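PDB 3QUF: extracellular solute-binding protein, family 1 from Bifidobacterium longum subsp. infantis ATCC 15697, which probably captures a solute, perhaps a sugar, outside the cell membrane and hands it to an ABC transporter for import. Local coordinates for residues N325-L330 / S344-E349; I86-M91 / Q301-A306; K158-F163 / K227-A232; G139-N144 / A282-Y287. All coordinates share one frame; numbering follows the deposited sequence.

Overall arrangement
Geometry divides the four contacts into two groups, in keeping with the two-lobed build of solute-binding proteins. Interactions 1 and 2 have centres 19 Å apart and do not touch, their nearest atoms being about 8 Å apart. Interactions 3 and 4, with centres 12 Å apart, do touch: Trp160 N meets Ala286 O at 2.8 Å, a probable hydrogen bond. Interactions 2 and 3 lie on opposite sides of the chain's centre, their own centres 37 Å apart. One mixed sheet links interactions 2 and 4, whose strands 295-305 and 135-144 are neighbours in it. A sulfate at interaction 1, probably from the crystallisation liquor, is no evidence of a transport site.

Interaction 1: residues N325-L330 / S344-E349; sequences NSEEGL and SKYNAE. With SO4 (sulfate ion), chain C.
Lys345 starts with CG beside its backbone N (chi1 -60°) and runs on extended, which carries NZ to the carbonyl of Asn325. NZ donates to Asn325 O at 2.9 Å, almost in line with the carbonyl bond (C=O...donor angle 164°). The Asn325 side chain, its CG swung opposite the backbone N, crosses the lysine at about a right angle, with OD1 3.7 Å from Lys345 CD. Its amide is held elsewhere: ND2 by Phe111 O and Asp113 O, OD1 by Ser343 OG. With an alanine here, those two carbonyls would probably lose their shared donor and the lysine chain its flanking amide. Farther along the helix, Leu330 and Tyr346 slide past each other in opposite directions, their CB atoms 3.7 Å apart. Ser326 is the N-cap of helix 327-337; its OG accepts from Gly329 N at 3.2 Å and is also hydrogen-bonded to Tyr323 O. The next amide, Glu327 N, donates to sulfate O1 at 2.6 Å, and Lys345 CD lies 3.6 Å from that same oxygen. A helix N-terminus beside a lysine is likely to create a locally positive potential, which may help an anion settle here.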
loop_
_atom_site.group_PDB
_atom_site.type_symbol
_atom_site.label_atom_id
_atom_site.label_comp_id
_atom_site.label_asym_id
_atom_site.label_seq_id
_atom_site.Cartn_x
_atom_site.Cartn_y
_atom_site.Cartn_z
ATOM N N ASN A 325 -2.583 19.444 -1.296
ATOM C CA ASN A 325 -1.103 19.476 -1.308
ATOM C C ASN A 325 -0.539 20.800 -0.829
ATOM O O ASN A 325 0.177 21.493 -1.557
ATOM C CB ASN A 325 -0.545 19.106 -2.680
ATOM C CG ASN A 325 0.955 18.897 -2.657
ATOM O OD1 ASN A 325 1.544 18.695 -1.590
ATOM N ND2 ASN A 325 1.593 19.081 -3.789
ATOM N N SER A 326 -0.889 21.141 0.408
ATOM C CA SER A 326 -0.365 22.299 1.135
ATOM C C SER A 326 -0.102 21.842 2.579
ATOM O O SER A 326 -0.620 20.845 3.039
ATOM C CB SER A 326 -1.357 23.474 1.142
ATOM O OG SER A 326 -2.493 23.265 1.993
ATOM N N GLU A 327 0.692 22.603 3.311
ATOM C CA GLU A 327 1.065 22.213 4.658
ATOM C C GLU A 327 -0.187 22.036 5.546
ATOM O O GLU A 327 -0.334 21.032 6.214
ATOM C CB GLU A 327 2.040 23.238 5.238
ATOM C CG GLU A 327 2.709 22.779 6.512
ATOM C CD GLU A 327 3.671 23.824 7.066
ATOM O OE1 GLU A 327 3.783 24.951 6.507
ATOM O OE2 GLU A 327 4.323 23.516 8.065
ATOM N N GLU A 328 -1.120 22.962 5.452
ATOM C CA GLU A 328 -2.330 22.918 6.249
ATOM C C GLU A 328 -3.193 21.736 5.853
ATOM O O GLU A 328 -3.687 20.996 6.707
ATOM C CB GLU A 328 -3.113 24.223 6.070
ATOM C CG GLU A 328 -4.330 24.306 6.912
ATOM C CD GLU A 328 -4.995 25.680 6.806
ATOM O OE1 GLU A 328 -4.345 26.655 7.239
ATOM O OE2 GLU A 328 -6.139 25.758 6.288
ATOM N N GLY A 329 -3.375 21.559 4.549
ATOM C CA GLY A 329 -4.183 20.440 4.046
ATOM C C GLY A 329 -3.630 19.086 4.404
ATOM O O GLY A 329 -4.354 18.184 4.816
ATOM N N LEU A 330 -2.325 18.939 4.217
ATOM C CA LEU A 330 -1.641 17.664 4.471
ATOM C C LEU A 330 -1.689 17.292 5.945
ATOM O O LEU A 330 -1.903 16.112 6.288
ATOM C CB LEU A 330 -0.183 17.726 3.986
ATOM C CG LEU A 330 0.002 17.791 2.472
ATOM C CD1 LEU A 330 1.397 18.333 2.130
ATOM C CD2 LEU A 330 -0.210 16.385 1.858
ATOM N N SER A 344 6.652 16.784 0.269
ATOM C CA SER A 344 7.671 17.470 1.077
ATOM C C SER A 344 7.165 18.747 1.738
ATOM O O SER A 344 7.859 19.332 2.561
ATOM C CB SER A 344 8.892 17.783 0.216
ATOM O OG SER A 344 8.545 18.678 -0.814
ATOM N N LYS A 345 5.928 19.150 1.443
ATOM C CA LYS A 345 5.364 20.322 2.097
ATOM C C LYS A 345 4.945 20.050 3.526
ATOM O O LYS A 345 4.773 20.993 4.299
ATOM C CB LYS A 345 4.182 20.842 1.316
ATOM C CG LYS A 345 4.531 21.243 -0.112
ATOM C CD LYS A 345 3.340 21.829 -0.763
ATOM C CE LYS A 345 3.564 22.058 -2.232
ATOM N NZ LYS A 345 2.408 22.804 -2.804
ATOM N N TYR A 346 4.831 18.777 3.910
ATOM C CA TYR A 346 4.544 18.451 5.292
ATOM C C TYR A 346 5.027 17.080 5.620
ATOM O O TYR A 346 4.774 16.156 4.893
ATOM C CB TYR A 346 3.032 18.494 5.552
ATOM C CG TYR A 346 2.661 18.007 6.932
ATOM C CD1 TYR A 346 2.816 18.811 8.038
ATOM C CD2 TYR A 346 2.186 16.734 7.119
ATOM C CE1 TYR A 346 2.519 18.352 9.311
ATOM C CE2 TYR A 346 1.861 16.266 8.391
ATOM C CZ TYR A 346 2.022 17.090 9.477
ATOM O OH TYR A 346 1.727 16.616 10.750
ATOM N N ASN A 347 5.683 16.906 6.761
ATOM C CA ASN A 347 5.857 15.557 7.278
ATOM C C ASN A 347 5.780 15.527 8.773
ATOM O O ASN A 347 6.307 16.388 9.461
ATOM C CB ASN A 347 7.127 14.879 6.761
ATOM C CG ASN A 347 8.281 15.836 6.606
ATOM O OD1 ASN A 347 8.359 16.838 7.294
ATOM N ND2 ASN A 347 9.174 15.534 5.672
ATOM N N ALA A 348 5.043 14.558 9.288
ATOM C CA ALA A 348 4.944 14.421 10.758
ATOM C C ALA A 348 6.185 13.717 11.277
ATOM O O ALA A 348 6.832 12.962 10.572
ATOM C CB ALA A 348 3.699 13.638 11.125
ATOM N N GLU A 349 6.503 13.973 12.532
ATOM C CA GLU A 349 7.541 13.240 13.216
ATOM C C GLU A 349 7.083 11.821 13.478
ATOM O O GLU A 349 6.045 11.623 14.084
ATOM C CB GLU A 349 7.843 13.960 14.529
ATOM C CG GLU A 349 8.813 15.068 14.323
ATOM C CD GLU A 349 10.119 14.524 13.791
ATOM O OE1 GLU A 349 10.297 14.368 12.557
ATOM O OE2 GLU A 349 10.994 14.227 14.619
HETATM S S SO4 C . 2.223 25.318 1.587
HETATM O O1 SO4 C . 2.464 23.963 2.037
HETATM O O2 SO4 C . 1.521 25.353 0.282
HETATM O O3 SO4 C . 1.445 26.058 2.585
HETATM O O4 SO4 C . 3.536 25.939 1.401
HETATM O O HOH W 1 6.173 21.769 6.735
#

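Interaction 2: residues I86-M91 / Q301-A306; sequences IFNLTM and QGFAIA
Asn88 holds ND2 of its amide over the face of the Phe303 ring, 3.3 Å above the plane and over its centre. The two flat groups are turned 75° apart; ND2 donates to Gly302 O at 3.0 Å, nearly straight at 167°, while OD1 accepts from Tyr37 N, so both ends fix the amide's rotation. Leu89 N reaches Gly302 O from the opposite face of its carbonyl plane, at 2.9 Å. That backbone bond, the return bond from Gly302 N to Leu89 O and the reciprocal bonds of Phe87 with Ala304 make an antiparallel pairing of strands 86-89 and 295-305. Since strand 86-89 also pairs in parallel with strand 30-36, the pair fits the type II periplasmic-binding-protein fold, in which one antiparallel strand returning from the second lobe joins a parallel sheet. On the face away from Asn88, a chi1 of 55° tucks CG of Phe87 between its own N and C, which brings the ring over the neighbouring strand. Its CE1 packs 3.6 Å from Ala304 CB, and its CE2 lies 3.6 Å from Ala306 N. Leu89 CG approaches the same methyl, Ala304 CB, at 4.0 Å, while Tyr70 and Leu74 of helix 67-79 touch Phe87. Past the strands, water 2 accepts from N of Met91, a selenomethionine, and donates to Gln301 OE1 at 2.6 Å.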
loop_
_atom_site.group_PDB
_atom_site.type_symbol
_atom_site.label_atom_id
_atom_site.label_comp_id
_atom_site.label_asym_id
_atom_site.label_seq_id
_atom_site.Cartn_x
_atom_site.Cartn_y
_atom_site.Cartn_z
ATOM N N ILE A 86 -14.712 16.674 -8.489
ATOM C CA ILE A 86 -13.588 16.027 -7.862
ATOM C C ILE A 86 -14.047 14.661 -7.371
ATOM O O ILE A 86 -15.196 14.485 -6.941
ATOM C CB ILE A 86 -13.064 16.825 -6.681
ATOM C CG1 ILE A 86 -12.703 18.248 -7.069
ATOM C CG2 ILE A 86 -11.846 16.114 -6.042
ATOM C CD1 ILE A 86 -12.938 19.289 -5.983
ATOM N N PHE A 87 -13.173 13.696 -7.516
ATOM C CA PHE A 87 -13.457 12.332 -7.108
ATOM C C PHE A 87 -12.143 11.586 -6.830
ATOM O O PHE A 87 -11.040 12.117 -7.057
ATOM C CB PHE A 87 -14.351 11.617 -8.116
ATOM C CG PHE A 87 -13.816 11.640 -9.498
ATOM C CD1 PHE A 87 -12.894 10.704 -9.917
ATOM C CD2 PHE A 87 -14.196 12.668 -10.374
ATOM C CE1 PHE A 87 -12.358 10.778 -11.222
ATOM C CE2 PHE A 87 -13.671 12.719 -11.662
ATOM C CZ PHE A 87 -12.739 11.788 -12.056
ATOM N N ASN A 88 -12.249 10.337 -6.402
ATOM C CA ASN A 88 -11.065 9.557 -6.088
ATOM C C ASN A 88 -10.826 8.392 -7.006
ATOM O O ASN A 88 -11.763 7.691 -7.397
ATOM C CB ASN A 88 -11.175 9.034 -4.641
ATOM C CG ASN A 88 -11.067 10.123 -3.604
ATOM O OD1 ASN A 88 -12.009 10.414 -2.872
ATOM N ND2 ASN A 88 -9.872 10.799 -3.546
ATOM N N LEU A 89 -9.550 8.198 -7.353
ATOM C CA LEU A 89 -9.077 7.025 -8.034
ATOM C C LEU A 89 -8.543 6.097 -6.957
ATOM O O LEU A 89 -7.577 6.408 -6.263
ATOM C CB LEU A 89 -7.981 7.374 -9.020
ATOM C CG LEU A 89 -8.381 8.344 -10.144
ATOM C CD1 LEU A 89 -7.174 8.659 -11.015
ATOM C CD2 LEU A 89 -9.506 7.808 -10.998
ATOM N N THR A 90 -9.229 4.989 -6.788
ATOM C CA THR A 90 -8.879 4.032 -5.762
ATOM C C THR A 90 -8.138 2.865 -6.387
ATOM O O THR A 90 -8.045 2.761 -7.611
ATOM C CB THR A 90 -10.093 3.510 -5.048
ATOM O OG1 THR A 90 -10.818 2.554 -5.860
ATOM C CG2 THR A 90 -11.036 4.683 -4.639
HETATM N N MSE A 91 -7.639 1.942 -5.550
HETATM C CA MSE A 91 -6.942 0.789 -6.120
HETATM C C MSE A 91 -7.864 -0.132 -6.892
HETATM O O MSE A 91 -7.417 -0.897 -7.789
HETATM C CB MSE A 91 -6.183 0.022 -5.014
HETATM C CG MSE A 91 -5.122 0.883 -4.287
HETATM SE SE MSE A 91 -3.743 1.646 -5.452
HETATM C CE MSE A 91 -4.437 3.501 -5.687
ATOM N N GLN A 301 -5.203 6.135 -1.976
ATOM C CA GLN A 301 -5.951 6.631 -3.134
ATOM C C GLN A 301 -5.392 7.928 -3.742
ATOM O O GLN A 301 -4.421 8.497 -3.264
ATOM C CB GLN A 301 -7.441 6.819 -2.800
ATOM C CG GLN A 301 -7.997 5.930 -1.752
ATOM C CD GLN A 301 -7.623 4.500 -1.877
ATOM O OE1 GLN A 301 -7.542 3.919 -2.970
ATOM N NE2 GLN A 301 -7.328 3.898 -0.708
ATOM N N GLY A 302 -5.983 8.315 -4.847
ATOM C CA GLY A 302 -5.605 9.522 -5.576
ATOM C C GLY A 302 -6.807 10.422 -5.739
ATOM O O GLY A 302 -7.953 9.978 -5.658
ATOM N N PHE A 303 -6.540 11.702 -5.961
ATOM C CA PHE A 303 -7.568 12.693 -6.245
ATOM C C PHE A 303 -7.524 13.099 -7.693
ATOM O O PHE A 303 -6.449 13.317 -8.233
ATOM C CB PHE A 303 -7.357 13.921 -5.363
ATOM C CG PHE A 303 -7.565 13.644 -3.907
ATOM C CD1 PHE A 303 -6.605 12.965 -3.170
ATOM C CD2 PHE A 303 -8.757 13.987 -3.283
ATOM C CE1 PHE A 303 -6.841 12.646 -1.821
ATOM C CE2 PHE A 303 -8.967 13.672 -1.950
ATOM C CZ PHE A 303 -8.013 12.999 -1.236
ATOM N N ALA A 304 -8.687 13.221 -8.307
ATOM C CA ALA A 304 -8.826 13.518 -9.723
ATOM C C ALA A 304 -9.911 14.561 -9.940
ATOM O O ALA A 304 -10.797 14.780 -9.078
ATOM C CB ALA A 304 -9.169 12.221 -10.474
ATOM N N ILE A 305 -9.816 15.238 -11.074
ATOM C CA ILE A 305 -10.784 16.242 -11.497
ATOM C C ILE A 305 -11.521 15.706 -12.758
ATOM O O ILE A 305 -10.932 15.046 -13.605
ATOM C CB ILE A 305 -10.052 17.594 -11.807
ATOM C CG1 ILE A 305 -9.332 18.113 -10.570
ATOM C CG2 ILE A 305 -11.032 18.622 -12.369
ATOM C CD1 ILE A 305 -8.467 19.358 -10.779
ATOM N N ALA A 306 -12.805 16.029 -12.877
ATOM C CA ALA A 306 -13.636 15.626 -14.023
ATOM C C ALA A 306 -13.153 16.343 -15.282
ATOM O O ALA A 306 -13.019 17.581 -15.294
ATOM C CB ALA A 306 -15.085 15.988 -13.791
HETATM O O HOH W 2 -8.182 1.391 -2.793
#

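Interaction 3: residues K158-F163 / K227-A232; sequences KTWDEF and KRWEAA
Trp160, the first residue of helix 160-172, drives its indole against helix 223-234, while a capping box of Thr159 and Glu162 closes its own helix start. Within that box Thr159 N donates to Glu162 OE1 at 2.8 Å, and the return bond from Glu162 N to Thr159 OG1 is weak. Because CG of Trp160 stands opposite the backbone N (chi1 -169°), the indole N-H faces the other helix: NE1 donates to Arg228 O at 2.9 Å, coming from well above the carbonyl plane. The six-membered ring of Trp160 and the five-membered ring of Trp229 are near parallel, 24° apart, but slid so far that they barely overlap, with CZ2 of Trp160 3.8 Å from CD1 of Trp229. Trp160 CZ2 also packs on Ala232 CB at 3.6 Å, and Phe163 CD2 lies over one face of the indole near its rim. A phenylalanine in place of Trp160 would probably leave Arg228 O without this indole donor and open a gap beside Ala232 and Trp229. Outside the aromatic patch, Asp161 and Arg228 form a salt bridge with carboxylate and guanidinium planes 85° apart; its very short length is doubtful, since Asp161 was modelled in two conformers. The arginine chain bends at chi2 and chi3, and water 3, in plane at the guanidinium edge, accepts from Arg228 NE at 2.8 Å.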
loop_
_atom_site.group_PDB
_atom_site.type_symbol
_atom_site.label_atom_id
_atom_site.label_comp_id
_atom_site.label_asym_id
_atom_site.label_seq_id
_atom_site.Cartn_x
_atom_site.Cartn_y
_atom_site.Cartn_z
ATOM N N LYS A 158 19.111 -8.917 7.877
ATOM C CA LYS A 158 19.119 -8.070 6.713
ATOM C C LYS A 158 18.670 -8.785 5.437
ATOM O O LYS A 158 18.113 -8.140 4.573
ATOM C CB LYS A 158 20.498 -7.451 6.531
ATOM C CG LYS A 158 20.749 -6.369 7.566
ATOM C CD LYS A 158 22.105 -5.694 7.336
ATOM C CE LYS A 158 22.347 -4.580 8.367
ATOM N NZ LYS A 158 21.102 -3.799 8.646
ATOM N N THR A 159 18.914 -10.098 5.325
ATOM C CA THR A 159 18.549 -10.836 4.132
ATOM C C THR A 159 17.609 -11.964 4.460
ATOM O O THR A 159 17.564 -12.448 5.573
ATOM C CB THR A 159 19.793 -11.421 3.448
ATOM O OG1 THR A 159 20.365 -12.423 4.304
ATOM C CG2 THR A 159 20.815 -10.310 3.168
ATOM N N TRP A 160 16.864 -12.393 3.463
ATOM C CA TRP A 160 15.928 -13.489 3.640
ATOM C C TRP A 160 16.593 -14.801 4.122
ATOM O O TRP A 160 16.042 -15.520 4.970
ATOM C CB TRP A 160 15.149 -13.684 2.339
ATOM C CG TRP A 160 14.005 -14.585 2.483
ATOM C CD1 TRP A 160 13.917 -15.871 2.050
ATOM C CD2 TRP A 160 12.734 -14.266 3.046
ATOM N NE1 TRP A 160 12.680 -16.399 2.360
ATOM C CE2 TRP A 160 11.935 -15.432 2.972
ATOM C CE3 TRP A 160 12.194 -13.110 3.623
ATOM C CZ2 TRP A 160 10.629 -15.474 3.439
ATOM C CZ3 TRP A 160 10.904 -13.158 4.102
ATOM C CH2 TRP A 160 10.127 -14.333 3.995
ATOM N N ASP A 161 17.773 -15.115 3.588
ATOM C CA ASP A 161 18.484 -16.318 4.015
ATOM C C ASP A 161 18.790 -16.224 5.522
ATOM O O ASP A 161 18.625 -17.200 6.261
ATOM C CB ASP A 161 19.764 -16.512 3.182
ATOM C CG ASP A 161 19.473 -16.707 1.699
ATOM O OD1 ASP A 161 18.291 -16.679 1.308
ATOM O OD2 ASP A 161 20.429 -16.896 0.914
ATOM N N GLU A 162 19.200 -15.046 5.985
ATOM C CA GLU A 162 19.450 -14.826 7.424
ATOM C C GLU A 162 18.155 -14.914 8.252
ATOM O O GLU A 162 18.133 -15.378 9.408
ATOM C CB GLU A 162 20.138 -13.467 7.645
ATOM C CG GLU A 162 21.544 -13.347 7.042
ATOM C CD GLU A 162 21.990 -11.893 6.754
ATOM O OE1 GLU A 162 21.159 -10.965 6.786
ATOM O OE2 GLU A 162 23.202 -11.676 6.510
ATOM N N PHE A 163 17.064 -14.447 7.669
ATOM C CA PHE A 163 15.757 -14.581 8.298
ATOM C C PHE A 163 15.348 -16.042 8.477
ATOM O O PHE A 163 14.764 -16.414 9.512
ATOM C CB PHE A 163 14.714 -13.825 7.459
ATOM C CG PHE A 163 13.285 -14.003 7.913
ATOM C CD1 PHE A 163 12.810 -13.340 9.022
ATOM C CD2 PHE A 163 12.397 -14.757 7.163
ATOM C CE1 PHE A 163 11.469 -13.476 9.415
ATOM C CE2 PHE A 163 11.073 -14.883 7.540
ATOM C CZ PHE A 163 10.621 -14.238 8.677
ATOM N N LYS A 227 10.163 -19.103 -4.943
ATOM C CA LYS A 227 11.145 -20.135 -4.563
ATOM C C LYS A 227 11.777 -19.811 -3.217
ATOM O O LYS A 227 11.970 -20.700 -2.375
ATOM C CB LYS A 227 12.251 -20.301 -5.609
ATOM C CG LYS A 227 11.859 -21.014 -6.890
ATOM C CD LYS A 227 13.132 -21.471 -7.671
ATOM C CE LYS A 227 12.842 -21.979 -9.106
ATOM N NZ LYS A 227 11.697 -22.922 -9.216
ATOM N N ARG A 228 12.145 -18.547 -3.022
ATOM C CA ARG A 228 12.773 -18.139 -1.781
ATOM C C ARG A 228 11.749 -18.100 -0.656
ATOM O O ARG A 228 12.025 -18.509 0.478
ATOM C CB ARG A 228 13.486 -16.806 -1.947
ATOM C CG ARG A 228 14.604 -16.845 -2.984
ATOM C CD ARG A 228 15.638 -17.969 -2.674
ATOM N NE ARG A 228 16.158 -17.849 -1.309
ATOM C CZ ARG A 228 16.449 -18.864 -0.484
ATOM N NH1 ARG A 228 16.252 -20.111 -0.843
ATOM N NH2 ARG A 228 16.917 -18.617 0.741
ATOM N N TRP A 229 10.543 -17.666 -0.981
ATOM C CA TRP A 229 9.450 -17.685 0.001
ATOM C C TRP A 229 9.098 -19.140 0.375
ATOM O O TRP A 229 8.939 -19.433 1.558
ATOM C CB TRP A 229 8.223 -16.914 -0.553
ATOM C CG TRP A 229 7.275 -16.397 0.473
ATOM C CD1 TRP A 229 7.481 -15.394 1.335
ATOM C CD2 TRP A 229 5.949 -16.879 0.728
ATOM N NE1 TRP A 229 6.362 -15.188 2.116
ATOM C CE2 TRP A 229 5.403 -16.078 1.748
ATOM C CE3 TRP A 229 5.160 -17.878 0.165
ATOM C CZ2 TRP A 229 4.130 -16.270 2.255
ATOM C CZ3 TRP A 229 3.883 -18.053 0.652
ATOM C CH2 TRP A 229 3.385 -17.260 1.700
ATOM N N GLU A 230 9.019 -20.043 -0.605
ATOM C CA GLU A 230 8.752 -21.476 -0.364
ATOM C C GLU A 230 9.851 -22.060 0.556
ATOM O O GLU A 230 9.572 -22.875 1.447
ATOM C CB GLU A 230 8.670 -22.251 -1.697
ATOM C CG GLU A 230 8.390 -23.762 -1.564
ATOM C CD GLU A 230 8.458 -24.525 -2.899
ATOM O OE1 GLU A 230 8.880 -23.941 -3.923
ATOM O OE2 GLU A 230 8.107 -25.724 -2.927
ATOM N N ALA A 231 11.096 -21.635 0.346
ATOM C CA ALA A 231 12.223 -22.143 1.145
ATOM C C ALA A 231 12.035 -21.843 2.634
ATOM O O ALA A 231 12.397 -22.667 3.480
ATOM C CB ALA A 231 13.563 -21.564 0.650
ATOM N N ALA A 232 11.472 -20.671 2.962
ATOM C CA ALA A 232 11.161 -20.351 4.352
ATOM C C ALA A 232 10.056 -21.260 4.875
ATOM O O ALA A 232 10.089 -21.636 6.026
ATOM C CB ALA A 232 10.772 -18.865 4.536
HETATM O O HOH W 3 17.152 -15.431 -0.420
#

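Interaction 4: residues G139-N144 / A282-Y287; sequences GAFFYN and APFPAY
Strand 279-282 ends against strand 135-144 in an antiparallel hydrogen-bonded pair, Phe141 with Ala282. Phe141 N donates to Ala282 O at 2.9 Å, and Ala282 N returns a bond of 2.8 Å to Phe141 O, lying in the carbonyl plane. The end-to-end directions of the touching parts are 96° apart, in keeping with a pairing that goes no further into the loop, where Pro283 and Pro285 have no backbone N-H to extend it. Side chains take over. Phe284 turns its edge to the face of Phe141 in a T-shaped stack, planes at 60° and centroids 4.7 Å apart, with its CD1 over the ring centre. Pro285 CD reaches Phe141 CE2 at 3.5 Å, and Tyr143 CE1 lies 3.9 Å from Ala282 CB. Phe163 and Phe178 also meet the Phe141 ring, building an aromatic cluster between sheet and helix 160-172. A strand end running on into a loop packed against helices fits the alpha/beta construction of the lobes in the periplasmic-binding-protein fold.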
loop_
_atom_site.group_PDB
_atom_site.type_symbol
_atom_site.label_atom_id
_atom_site.label_comp_id
_atom_site.label_asym_id
_atom_site.label_seq_id
_atom_site.Cartn_x
_atom_site.Cartn_y
_atom_site.Cartn_z
ATOM N N GLY A 139 3.656 -0.772 5.925
ATOM C CA GLY A 139 3.681 -1.966 6.748
ATOM C C GLY A 139 5.103 -2.519 6.786
ATOM O O GLY A 139 5.894 -2.318 5.850
ATOM N N ALA A 140 5.410 -3.269 7.836
ATOM C CA ALA A 140 6.782 -3.758 8.041
ATOM C C ALA A 140 6.787 -4.895 9.055
ATOM O O ALA A 140 5.716 -5.363 9.455
ATOM C CB ALA A 140 7.688 -2.577 8.503
ATOM N N PHE A 141 7.969 -5.374 9.430
ATOM C CA PHE A 141 8.090 -6.448 10.392
ATOM C C PHE A 141 8.228 -5.871 11.804
ATOM O O PHE A 141 9.077 -4.992 12.071
ATOM C CB PHE A 141 9.304 -7.333 10.107
ATOM C CG PHE A 141 9.046 -8.571 9.246
ATOM C CD1 PHE A 141 7.795 -9.125 9.044
ATOM C CD2 PHE A 141 10.152 -9.228 8.681
ATOM C CE1 PHE A 141 7.639 -10.279 8.300
ATOM C CE2 PHE A 141 10.002 -10.396 7.994
ATOM C CZ PHE A 141 8.754 -10.926 7.788
ATOM N N PHE A 142 7.395 -6.359 12.704
ATOM C CA PHE A 142 7.463 -6.035 14.111
ATOM C C PHE A 142 8.022 -7.277 14.791
ATOM O O PHE A 142 7.578 -8.382 14.487
ATOM C CB PHE A 142 6.066 -5.677 14.624
ATOM C CG PHE A 142 5.565 -4.336 14.150
ATOM C CD1 PHE A 142 5.341 -4.076 12.774
ATOM C CD2 PHE A 142 5.355 -3.309 15.058
ATOM C CE1 PHE A 142 4.919 -2.831 12.336
ATOM C CE2 PHE A 142 4.906 -2.066 14.634
ATOM C CZ PHE A 142 4.689 -1.811 13.275
ATOM N N TYR A 143 9.027 -7.101 15.644
ATOM C CA TYR A 143 9.691 -8.252 16.283
ATOM C C TYR A 143 9.875 -8.123 17.789
ATOM O O TYR A 143 9.964 -7.021 18.328
ATOM C CB TYR A 143 11.036 -8.587 15.593
ATOM C CG TYR A 143 12.089 -7.504 15.700
ATOM C CD1 TYR A 143 12.103 -6.445 14.808
ATOM C CD2 TYR A 143 13.064 -7.553 16.695
ATOM C CE1 TYR A 143 13.066 -5.446 14.886
ATOM C CE2 TYR A 143 14.023 -6.557 16.797
ATOM C CZ TYR A 143 14.025 -5.518 15.895
ATOM O OH TYR A 143 14.973 -4.538 15.989
ATOM N N ASN A 144 9.890 -9.277 18.444
ATOM C CA ASN A 144 10.020 -9.376 19.897
ATOM C C ASN A 144 11.523 -9.479 20.191
ATOM O O ASN A 144 12.164 -10.509 19.920
ATOM C CB ASN A 144 9.248 -10.604 20.385
ATOM C CG ASN A 144 9.336 -10.790 21.897
ATOM O OD1 ASN A 144 10.308 -10.367 22.517
ATOM N ND2 ASN A 144 8.334 -11.445 22.480
ATOM N N ALA A 282 11.363 -3.492 11.753
ATOM C CA ALA A 282 12.396 -3.627 10.738
ATOM C C ALA A 282 11.752 -3.699 9.371
ATOM O O ALA A 282 10.617 -4.153 9.258
ATOM C CB ALA A 282 13.182 -4.913 10.987
ATOM N N PRO A 283 12.460 -3.237 8.319
ATOM C CA PRO A 283 11.967 -3.535 6.990
ATOM C C PRO A 283 12.019 -5.042 6.722
ATOM O O PRO A 283 12.620 -5.813 7.501
ATOM C CB PRO A 283 12.975 -2.801 6.081
ATOM C CG PRO A 283 14.245 -2.858 6.847
ATOM C CD PRO A 283 13.849 -2.740 8.305
ATOM N N PHE A 284 11.404 -5.476 5.635
ATOM C CA PHE A 284 11.484 -6.882 5.289
ATOM C C PHE A 284 12.903 -7.239 4.862
ATOM O O PHE A 284 13.608 -6.405 4.273
ATOM C CB PHE A 284 10.506 -7.235 4.191
ATOM C CG PHE A 284 9.085 -7.047 4.600
ATOM C CD1 PHE A 284 8.427 -7.989 5.368
ATOM C CD2 PHE A 284 8.424 -5.881 4.268
ATOM C CE1 PHE A 284 7.122 -7.769 5.798
ATOM C CE2 PHE A 284 7.130 -5.652 4.696
ATOM C CZ PHE A 284 6.474 -6.608 5.450
ATOM N N PRO A 285 13.337 -8.458 5.158
ATOM C CA PRO A 285 14.652 -8.878 4.696
ATOM C C PRO A 285 14.790 -8.804 3.184
ATOM O O PRO A 285 13.831 -8.997 2.443
ATOM C CB PRO A 285 14.750 -10.330 5.149
ATOM C CG PRO A 285 13.710 -10.482 6.225
ATOM C CD PRO A 285 12.619 -9.561 5.803
ATOM N N ALA A 286 15.991 -8.493 2.738
ATOM C CA ALA A 286 16.256 -8.395 1.324
ATOM C C ALA A 286 16.262 -9.757 0.626
ATOM O O ALA A 286 16.631 -10.784 1.199
ATOM C CB ALA A 286 17.611 -7.703 1.087
ATOM N N TYR A 287 15.927 -9.727 -0.647
ATOM C CA TYR A 287 16.071 -10.899 -1.512
ATOM C C TYR A 287 17.512 -11.398 -1.588
ATOM O O TYR A 287 17.732 -12.578 -1.475
ATOM C CB TYR A 287 15.540 -10.538 -2.869
ATOM C CG TYR A 287 15.646 -11.582 -3.931
ATOM C CD1 TYR A 287 14.758 -12.656 -3.962
ATOM C CD2 TYR A 287 16.570 -11.457 -4.953
ATOM C CE1 TYR A 287 14.827 -13.610 -4.966
ATOM C CE2 TYR A 287 16.629 -12.400 -5.997
ATOM C CZ TYR A 287 15.758 -13.473 -5.973
ATOM O OH TYR A 287 15.769 -14.397 -7.003
#